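Local coordinates for germination protein (Bacillus megaterium, PDB 6O59) that serves as the A subunit of the spore germinant receptor GerK3, which probably helps spores sense germinants, the chain here being its N-terminal domain, at residues A[33-41]-A[70-78]; A[164-174]-A[183-191]. All coordinates share one frame; numbering follows the deposited sequence.

Contact 1: residues A[33-41]-A[70-78]; sequences KIGVNNSLA and KNDLNDQNA
Leu40 sets its CD2 methyl 3.5 Å from the backbone Asp75 N and also against Asn74 CB. The same methyl meets Ala78 CB at 3.9 Å, where helix 78-86 begins. The other leucine branch turns to the carboxylate of Asp75, with Leu40 CD1 3.8 Å from Asp75 OD2, a van der Waals contact of a methyl with an acidic group. With CG swung away from the backbone N (chi1 -156°), the leucine fork reaches across to the facing loop. Nearer the hairpin tip, Gly35 CA approaches Asn74 CB to 4.0 Å, main chain against side chain. Val36 divides its methyls: CG2 runs alongside Leu73 CB at 4.2 Å, while CG1 comes within 4.0 Å of Lys70 NZ, at the end of a lysine chain bent at three successive torsions. Residues 33-41 are the turn end of the beta hairpin made by strands 27-34 and 40-47, packed here on the irregular loop between helices 54-62 and 78-86. The hairpin is closed by reciprocal backbone bonds, Ile34 N to Leu40 O at 2.8 Å and Leu40 N to Ile34 O at 3.0 Å. In the facing loop, Leu73 centres an inverse gamma turn, in which Asn74 N donates to Asp72 O. Further out, Ile34 rests on Ile82 and Asp72 on Leu81, both of helix 78-86, while Ala41 shares a backbone hydrogen bond with Asp115.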
loop_
_atom_site.group_PDB
_atom_site.type_symbol
_atom_site.label_atom_id
_atom_site.label_comp_id
_atom_site.label_asym_id
_atom_site.label_seq_id
_atom_site.Cartn_x
_atom_site.Cartn_y
_atom_site.Cartn_z
ATOM N N LYS A 33 21.821 -6.744 1.656
ATOM C CA LYS A 33 23.069 -6.407 2.309
ATOM C C LYS A 33 24.021 -5.793 1.318
ATOM O O LYS A 33 24.015 -6.145 0.134
ATOM C CB LYS A 33 23.679 -7.635 2.986
ATOM C CG LYS A 33 23.596 -7.542 4.494
ATOM C CD LYS A 33 22.912 -8.726 5.134
ATOM C CE LYS A 33 22.827 -8.516 6.626
ATOM N NZ LYS A 33 21.891 -9.475 7.269
ATOM N N ILE A 34 24.812 -4.841 1.805
ATOM C CA ILE A 34 25.799 -4.119 1.028
ATOM C C ILE A 34 27.132 -4.079 1.823
ATOM O O ILE A 34 27.189 -4.464 2.999
ATOM C CB ILE A 34 25.216 -2.727 0.632
ATOM C CG1 ILE A 34 25.621 -2.341 -0.811
ATOM C CG2 ILE A 34 25.494 -1.609 1.639
ATOM C CD1 ILE A 34 24.559 -2.830 -1.973
ATOM N N GLY A 35 28.193 -3.675 1.147
ATOM C CA GLY A 35 29.516 -3.611 1.745
ATOM C C GLY A 35 30.401 -4.758 1.310
ATOM O O GLY A 35 29.958 -5.642 0.562
ATOM N N VAL A 36 31.660 -4.738 1.789
ATOM C CA VAL A 36 32.704 -5.723 1.480
ATOM C C VAL A 36 32.240 -7.146 1.884
ATOM O O VAL A 36 31.943 -7.960 1.000
ATOM C CB VAL A 36 34.070 -5.345 2.130
ATOM C CG1 VAL A 36 35.172 -6.319 1.712
ATOM C CG2 VAL A 36 34.469 -3.909 1.785
ATOM N N ASN A 37 32.144 -7.421 3.205
ATOM C CA ASN A 37 31.737 -8.723 3.746
ATOM C C ASN A 37 30.209 -8.800 4.006
ATOM O O ASN A 37 29.767 -9.610 4.833
ATOM C CB ASN A 37 32.525 -9.019 5.033
ATOM C CG ASN A 37 34.022 -9.108 4.849
ATOM O OD1 ASN A 37 34.544 -9.290 3.739
ATOM N ND2 ASN A 37 34.751 -8.984 5.947
ATOM N N ASN A 38 29.412 -7.982 3.260
ATOM C CA ASN A 38 27.944 -7.858 3.342
ATOM C C ASN A 38 27.516 -7.587 4.802
ATOM O O ASN A 38 26.584 -8.205 5.325
ATOM C CB ASN A 38 27.243 -9.089 2.743
ATOM C CG ASN A 38 27.498 -9.232 1.266
ATOM O OD1 ASN A 38 26.883 -8.555 0.430
ATOM N ND2 ASN A 38 28.432 -10.104 0.916
ATOM N N SER A 39 28.252 -6.665 5.453
ATOM C CA SER A 39 28.079 -6.257 6.849
ATOM C C SER A 39 26.976 -5.214 7.009
ATOM O O SER A 39 26.336 -5.160 8.060
ATOM C CB SER A 39 29.387 -5.685 7.387
ATOM O OG SER A 39 29.747 -4.483 6.720
ATOM N N LEU A 40 26.781 -4.369 5.988
ATOM C CA LEU A 40 25.821 -3.293 6.079
ATOM C C LEU A 40 24.451 -3.697 5.548
ATOM O O LEU A 40 24.291 -3.955 4.358
ATOM C CB LEU A 40 26.364 -2.072 5.334
ATOM C CG LEU A 40 25.830 -0.713 5.744
ATOM C CD1 LEU A 40 26.146 -0.397 7.189
ATOM C CD2 LEU A 40 26.423 0.348 4.872
ATOM N N ALA A 41 23.457 -3.738 6.446
ATOM C CA ALA A 41 22.081 -4.059 6.097
ATOM C C ALA A 41 21.416 -2.853 5.463
ATOM O O ALA A 41 21.639 -1.726 5.901
ATOM C CB ALA A 41 21.310 -4.489 7.330
ATOM N N LYS A 70 34.253 -1.354 -3.414
ATOM C CA LYS A 70 35.485 -1.353 -2.634
ATOM C C LYS A 70 35.975 0.093 -2.435
ATOM O O LYS A 70 36.517 0.391 -1.365
ATOM C CB LYS A 70 36.553 -2.238 -3.337
ATOM C CG LYS A 70 38.027 -2.054 -2.916
ATOM C CD LYS A 70 38.363 -2.478 -1.474
ATOM C CE LYS A 70 38.680 -3.947 -1.323
ATOM N NZ LYS A 70 37.449 -4.759 -1.130
ATOM N N ASN A 71 35.778 0.982 -3.452
ATOM C CA ASN A 71 36.188 2.401 -3.424
ATOM C C ASN A 71 35.760 3.041 -2.100
ATOM O O ASN A 71 36.619 3.524 -1.354
ATOM C CB ASN A 71 35.629 3.173 -4.622
ATOM C CG ASN A 71 36.275 4.518 -4.825
ATOM O OD1 ASN A 71 37.386 4.626 -5.357
ATOM N ND2 ASN A 71 35.589 5.572 -4.405
ATOM N N ASP A 72 34.452 2.979 -1.784
ATOM C CA ASP A 72 33.943 3.395 -0.488
ATOM C C ASP A 72 33.525 2.134 0.212
ATOM O O ASP A 72 32.545 1.486 -0.174
ATOM C CB ASP A 72 32.807 4.430 -0.556
ATOM C CG ASP A 72 32.129 4.713 0.785
ATOM O OD1 ASP A 72 30.928 4.391 0.924
ATOM O OD2 ASP A 72 32.805 5.255 1.692
ATOM N N LEU A 73 34.324 1.753 1.208
ATOM C CA LEU A 73 34.112 0.559 2.013
ATOM C C LEU A 73 32.980 0.826 3.041
ATOM O O LEU A 73 33.179 0.753 4.261
ATOM C CB LEU A 73 35.427 0.044 2.667
ATOM C CG LEU A 73 36.406 1.056 3.277
ATOM C CD1 LEU A 73 37.011 0.509 4.547
ATOM C CD2 LEU A 73 37.508 1.425 2.289
ATOM N N ASN A 74 31.791 1.166 2.490
ATOM C CA ASN A 74 30.485 1.393 3.107
ATOM C C ASN A 74 30.483 2.286 4.383
ATOM O O ASN A 74 31.387 3.090 4.616
ATOM C CB ASN A 74 29.806 0.017 3.412
ATOM C CG ASN A 74 30.457 -0.870 4.472
ATOM O OD1 ASN A 74 30.218 -0.731 5.680
ATOM N ND2 ASN A 74 31.269 -1.829 4.041
ATOM N N ASP A 75 29.356 2.183 5.118
ATOM C CA ASP A 75 28.930 2.742 6.399
ATOM C C ASP A 75 28.664 4.240 6.390
ATOM O O ASP A 75 27.611 4.641 6.883
ATOM C CB ASP A 75 29.901 2.398 7.539
ATOM C CG ASP A 75 29.266 1.520 8.604
ATOM O OD1 ASP A 75 29.724 0.369 8.776
ATOM O OD2 ASP A 75 28.296 1.979 9.256
ATOM N N GLN A 76 29.597 5.063 5.887
ATOM C CA GLN A 76 29.442 6.516 5.947
ATOM C C GLN A 76 28.960 7.120 4.628
ATOM O O GLN A 76 28.003 7.898 4.653
ATOM C CB GLN A 76 30.734 7.225 6.415
ATOM C CG GLN A 76 31.880 6.320 6.921
ATOM C CD GLN A 76 31.641 5.596 8.235
ATOM O OE1 GLN A 76 30.700 5.874 8.991
ATOM N NE2 GLN A 76 32.506 4.635 8.531
ATOM N N ASN A 77 29.598 6.776 3.491
ATOM C CA ASN A 77 29.226 7.330 2.183
ATOM C C ASN A 77 28.332 6.378 1.336
ATOM O O ASN A 77 27.946 6.752 0.225
ATOM C CB ASN A 77 30.485 7.708 1.396
ATOM N N ALA A 78 27.970 5.192 1.877
ATOM C CA ALA A 78 27.182 4.147 1.201
ATOM C C ALA A 78 26.009 4.689 0.386
ATOM O O ALA A 78 25.932 4.398 -0.803
ATOM C CB ALA A 78 26.676 3.122 2.204
#

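Contact 2: residues A[164-174]-A[183-191]; sequences IKTPDLWLESM and DVTLMYIHG
Leu169 to Met174 pair with Ile189 to Val184 as an antiparallel hairpin, in which Trp170, Glu172 and Met174 form hydrogen-bonded pairs with Tyr188, Leu186 and Val184. Beyond the paired strands, His190 N still donates to Asp168 O. The aromatic cluster lies at this end: the His190 ring makes an offset stack on the six-membered ring of Trp170, centroids 4.0 Å apart and planes 9° from parallel, and His190 CB sits over the centre of that same ring in a CH-pi contact. Tyr188 CG lies between its backbone N and carbonyl carbon (chi1 66°), which brings one face of the tyrosine against Trp170 CB and its OH to the indole edge. On the other face of the sheet, Leu171 CD1 packs beside Met187 CG at 3.6 Å, and the hydroxyls Ser173 OG and Thr185 OG1 are hydrogen-bonded at 2.9 Å. A water bridges Met174 O and Asp183 OD1, an oxygen that also meets Lys175 in a salt bridge. Helix 195-206 covers the Tyr188 face, its Arg202 in a salt bridge with Glu172, and helices 153-163 and 240-248 cover the Met187 face; strand 252-256 continues the sheet beside strand 182-189.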
loop_
_atom_site.group_PDB
_atom_site.type_symbol
_atom_site.label_atom_id
_atom_site.label_comp_id
_atom_site.label_asym_id
_atom_site.label_seq_id
_atom_site.Cartn_x
_atom_site.Cartn_y
_atom_site.Cartn_z
ATOM N N ILE A 164 -5.841 8.255 -3.758
ATOM C CA ILE A 164 -5.703 8.594 -2.332
ATOM C C ILE A 164 -4.248 8.386 -1.961
ATOM O O ILE A 164 -3.812 7.241 -1.827
ATOM C CB ILE A 164 -6.684 7.760 -1.437
ATOM C CG1 ILE A 164 -8.149 7.913 -1.883
ATOM C CG2 ILE A 164 -6.533 8.075 0.054
ATOM C CD1 ILE A 164 -8.791 9.254 -1.625
ATOM N N LYS A 165 -3.490 9.478 -1.813
ATOM C CA LYS A 165 -2.055 9.386 -1.496
ATOM C C LYS A 165 -1.742 9.703 0.018
ATOM O O LYS A 165 -0.838 10.482 0.352
ATOM C CB LYS A 165 -1.229 10.282 -2.450
ATOM C CG LYS A 165 -1.417 10.005 -3.938
ATOM C CD LYS A 165 -0.468 10.883 -4.754
ATOM C CE LYS A 165 -0.728 10.869 -6.246
ATOM N NZ LYS A 165 -1.902 11.704 -6.634
ATOM N N THR A 166 -2.458 9.057 0.923
ATOM C CA THR A 166 -2.185 9.238 2.353
ATOM C C THR A 166 -1.631 7.937 2.985
ATOM O O THR A 166 -2.140 6.840 2.687
ATOM C CB THR A 166 -3.426 9.746 3.129
ATOM O OG1 THR A 166 -3.089 9.866 4.511
ATOM C CG2 THR A 166 -4.629 8.834 3.012
ATOM N N PRO A 167 -0.658 8.028 3.928
ATOM C CA PRO A 167 -0.231 6.799 4.622
ATOM C C PRO A 167 -1.313 6.314 5.598
ATOM O O PRO A 167 -1.210 5.217 6.125
ATOM C CB PRO A 167 1.049 7.223 5.355
ATOM C CG PRO A 167 0.939 8.684 5.519
ATOM C CD PRO A 167 0.066 9.220 4.435
ATOM N N ASP A 168 -2.362 7.136 5.827
ATOM C CA ASP A 168 -3.480 6.814 6.718
ATOM C C ASP A 168 -4.465 5.846 6.046
ATOM O O ASP A 168 -5.324 5.274 6.731
ATOM C CB ASP A 168 -4.185 8.083 7.217
ATOM C CG ASP A 168 -3.436 8.831 8.307
ATOM O OD1 ASP A 168 -2.480 8.252 8.876
ATOM O OD2 ASP A 168 -3.819 9.993 8.606
ATOM N N LEU A 169 -4.305 5.616 4.720
ATOM C CA LEU A 169 -5.105 4.626 4.003
ATOM C C LEU A 169 -4.539 3.254 4.357
ATOM O O LEU A 169 -3.416 2.907 3.965
ATOM C CB LEU A 169 -5.143 4.863 2.485
ATOM C CG LEU A 169 -5.929 3.835 1.648
ATOM C CD1 LEU A 169 -7.355 3.647 2.160
ATOM C CD2 LEU A 169 -5.955 4.248 0.195
ATOM N N TRP A 170 -5.283 2.535 5.201
ATOM C CA TRP A 170 -4.854 1.242 5.701
ATOM C C TRP A 170 -5.607 0.104 4.992
ATOM O O TRP A 170 -6.828 0.162 4.833
ATOM C CB TRP A 170 -5.021 1.191 7.221
ATOM C CG TRP A 170 -4.059 2.071 7.971
ATOM C CD1 TRP A 170 -3.136 2.927 7.442
ATOM C CD2 TRP A 170 -3.944 2.193 9.395
ATOM N NE1 TRP A 170 -2.459 3.575 8.445
ATOM C CE2 TRP A 170 -2.934 3.146 9.656
ATOM C CE3 TRP A 170 -4.587 1.575 10.485
ATOM C CZ2 TRP A 170 -2.534 3.478 10.956
ATOM C CZ3 TRP A 170 -4.203 1.921 11.776
ATOM C CH2 TRP A 170 -3.193 2.866 12.001
ATOM N N LEU A 171 -4.828 -0.887 4.460
ATOM C CA LEU A 171 -5.271 -2.072 3.698
ATOM C C LEU A 171 -5.056 -3.351 4.518
ATOM O O LEU A 171 -3.945 -3.584 4.984
ATOM C CB LEU A 171 -4.512 -2.172 2.359
ATOM C CG LEU A 171 -4.981 -1.317 1.155
ATOM C CD1 LEU A 171 -4.859 0.175 1.400
ATOM C CD2 LEU A 171 -4.144 -1.622 -0.054
ATOM N N GLU A 172 -6.120 -4.161 4.707
ATOM C CA GLU A 172 -6.191 -5.366 5.527
ATOM C C GLU A 172 -6.630 -6.517 4.642
ATOM O O GLU A 172 -7.746 -6.502 4.115
ATOM C CB GLU A 172 -7.181 -5.131 6.689
ATOM C CG GLU A 172 -7.028 -6.089 7.845
ATOM C CD GLU A 172 -8.137 -6.008 8.878
ATOM O OE1 GLU A 172 -8.571 -4.878 9.212
ATOM O OE2 GLU A 172 -8.571 -7.081 9.357
ATOM N N SER A 173 -5.729 -7.472 4.424
ATOM C CA SER A 173 -5.995 -8.662 3.625
ATOM C C SER A 173 -6.536 -9.776 4.495
ATOM O O SER A 173 -6.092 -9.949 5.630
ATOM C CB SER A 173 -4.740 -9.113 2.895
ATOM O OG SER A 173 -4.470 -8.176 1.864
ATOM N N MET A 174 -7.535 -10.501 3.994
ATOM C CA MET A 174 -8.145 -11.606 4.738
ATOM C C MET A 174 -8.725 -12.651 3.771
ATOM O O MET A 174 -8.794 -12.420 2.561
ATOM C CB MET A 174 -9.194 -11.119 5.780
ATOM C CG MET A 174 -10.377 -10.378 5.201
ATOM S SD MET A 174 -11.145 -9.249 6.391
ATOM C CE MET A 174 -11.989 -10.444 7.532
ATOM N N ASP A 183 -9.929 -14.689 -1.296
ATOM C CA ASP A 183 -9.060 -13.598 -0.877
ATOM C C ASP A 183 -9.789 -12.281 -1.037
ATOM O O ASP A 183 -10.475 -12.050 -2.038
ATOM C CB ASP A 183 -7.732 -13.611 -1.637
ATOM C CG ASP A 183 -6.856 -14.762 -1.214
ATOM O OD1 ASP A 183 -6.258 -14.677 -0.130
ATOM O OD2 ASP A 183 -6.795 -15.764 -1.954
ATOM N N VAL A 184 -9.670 -11.443 -0.011
ATOM C CA VAL A 184 -10.338 -10.161 0.097
ATOM C C VAL A 184 -9.383 -9.137 0.708
ATOM O O VAL A 184 -8.635 -9.483 1.625
ATOM C CB VAL A 184 -11.619 -10.365 0.971
ATOM C CG1 VAL A 184 -11.997 -9.123 1.771
ATOM C CG2 VAL A 184 -12.788 -10.828 0.118
ATOM N N THR A 185 -9.417 -7.880 0.215
ATOM C CA THR A 185 -8.666 -6.780 0.812
ATOM C C THR A 185 -9.675 -5.673 1.201
ATOM O O THR A 185 -10.473 -5.218 0.381
ATOM C CB THR A 185 -7.492 -6.300 -0.056
ATOM O OG1 THR A 185 -6.508 -7.333 -0.081
ATOM C CG2 THR A 185 -6.839 -5.031 0.502
ATOM N N LEU A 186 -9.634 -5.295 2.473
ATOM C CA LEU A 186 -10.435 -4.264 3.129
ATOM C C LEU A 186 -9.634 -2.938 3.188
ATOM O O LEU A 186 -8.442 -2.964 3.467
ATOM C CB LEU A 186 -10.740 -4.788 4.540
ATOM C CG LEU A 186 -11.758 -4.043 5.402
ATOM C CD1 LEU A 186 -12.508 -5.008 6.263
ATOM C CD2 LEU A 186 -11.081 -3.023 6.307
ATOM N N MET A 187 -10.290 -1.798 2.949
ATOM C CA MET A 187 -9.704 -0.452 2.967
ATOM C C MET A 187 -10.506 0.525 3.820
ATOM O O MET A 187 -11.736 0.528 3.751
ATOM C CB MET A 187 -9.682 0.122 1.545
ATOM C CG MET A 187 -8.417 -0.020 0.831
ATOM S SD MET A 187 -8.738 0.745 -0.770
ATOM C CE MET A 187 -7.544 -0.093 -1.759
ATOM N N TYR A 188 -9.806 1.427 4.526
ATOM C CA TYR A 188 -10.391 2.511 5.316
ATOM C C TYR A 188 -9.308 3.544 5.605
ATOM O O TYR A 188 -8.129 3.183 5.650
ATOM C CB TYR A 188 -11.048 1.993 6.620
ATOM C CG TYR A 188 -10.075 1.402 7.619
ATOM C CD1 TYR A 188 -9.656 0.076 7.522
ATOM C CD2 TYR A 188 -9.588 2.168 8.682
ATOM C CE1 TYR A 188 -8.754 -0.468 8.439
ATOM C CE2 TYR A 188 -8.686 1.635 9.604
ATOM C CZ TYR A 188 -8.273 0.317 9.482
ATOM O OH TYR A 188 -7.385 -0.192 10.403
ATOM N N ILE A 189 -9.699 4.825 5.801
ATOM C CA ILE A 189 -8.720 5.848 6.139
ATOM C C ILE A 189 -8.752 5.996 7.652
ATOM O O ILE A 189 -9.731 6.506 8.222
ATOM C CB ILE A 189 -8.862 7.219 5.394
ATOM C CG1 ILE A 189 -8.806 7.046 3.859
ATOM C CG2 ILE A 189 -7.774 8.211 5.862
ATOM C CD1 ILE A 189 -9.195 8.286 3.036
ATOM N N HIS A 190 -7.675 5.527 8.295
ATOM C CA HIS A 190 -7.458 5.619 9.735
ATOM C C HIS A 190 -7.555 7.089 10.191
ATOM O O HIS A 190 -6.883 7.956 9.634
ATOM C CB HIS A 190 -6.082 5.031 10.070
ATOM C CG HIS A 190 -5.625 5.355 11.449
ATOM N ND1 HIS A 190 -6.089 4.657 12.536
ATOM C CD2 HIS A 190 -4.787 6.327 11.874
ATOM C CE1 HIS A 190 -5.515 5.212 13.590
ATOM N NE2 HIS A 190 -4.728 6.226 13.239
ATOM N N GLY A 191 -8.409 7.357 11.166
ATOM C CA GLY A 191 -8.597 8.717 11.666
ATOM C C GLY A 191 -9.792 9.431 11.072
ATOM O O GLY A 191 -10.284 10.400 11.658
HETATM O O HOH W 1 -5.841 -12.443 1.312
#

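In the fold
From the N terminus, strands 27-34 and 40-47 form the first hairpin, at one margin of a five-stranded antiparallel sheet. The chain then runs through helix 54-62 and returns to the hairpin's turn, where contact 1 closes the loop just before helix 78-86. After that sheet is completed, helix 153-163 leads into contact 2, a short-range hairpin closure within a second five-stranded antiparallel sheet of the same strand order. The two contacts follow in series, neither nested nor crossed, with centres about 36 Å apart. Contact 1 ties a hairpin end to an interhelical loop, at the periphery; contact 2 joins two strands near the centre of the chain.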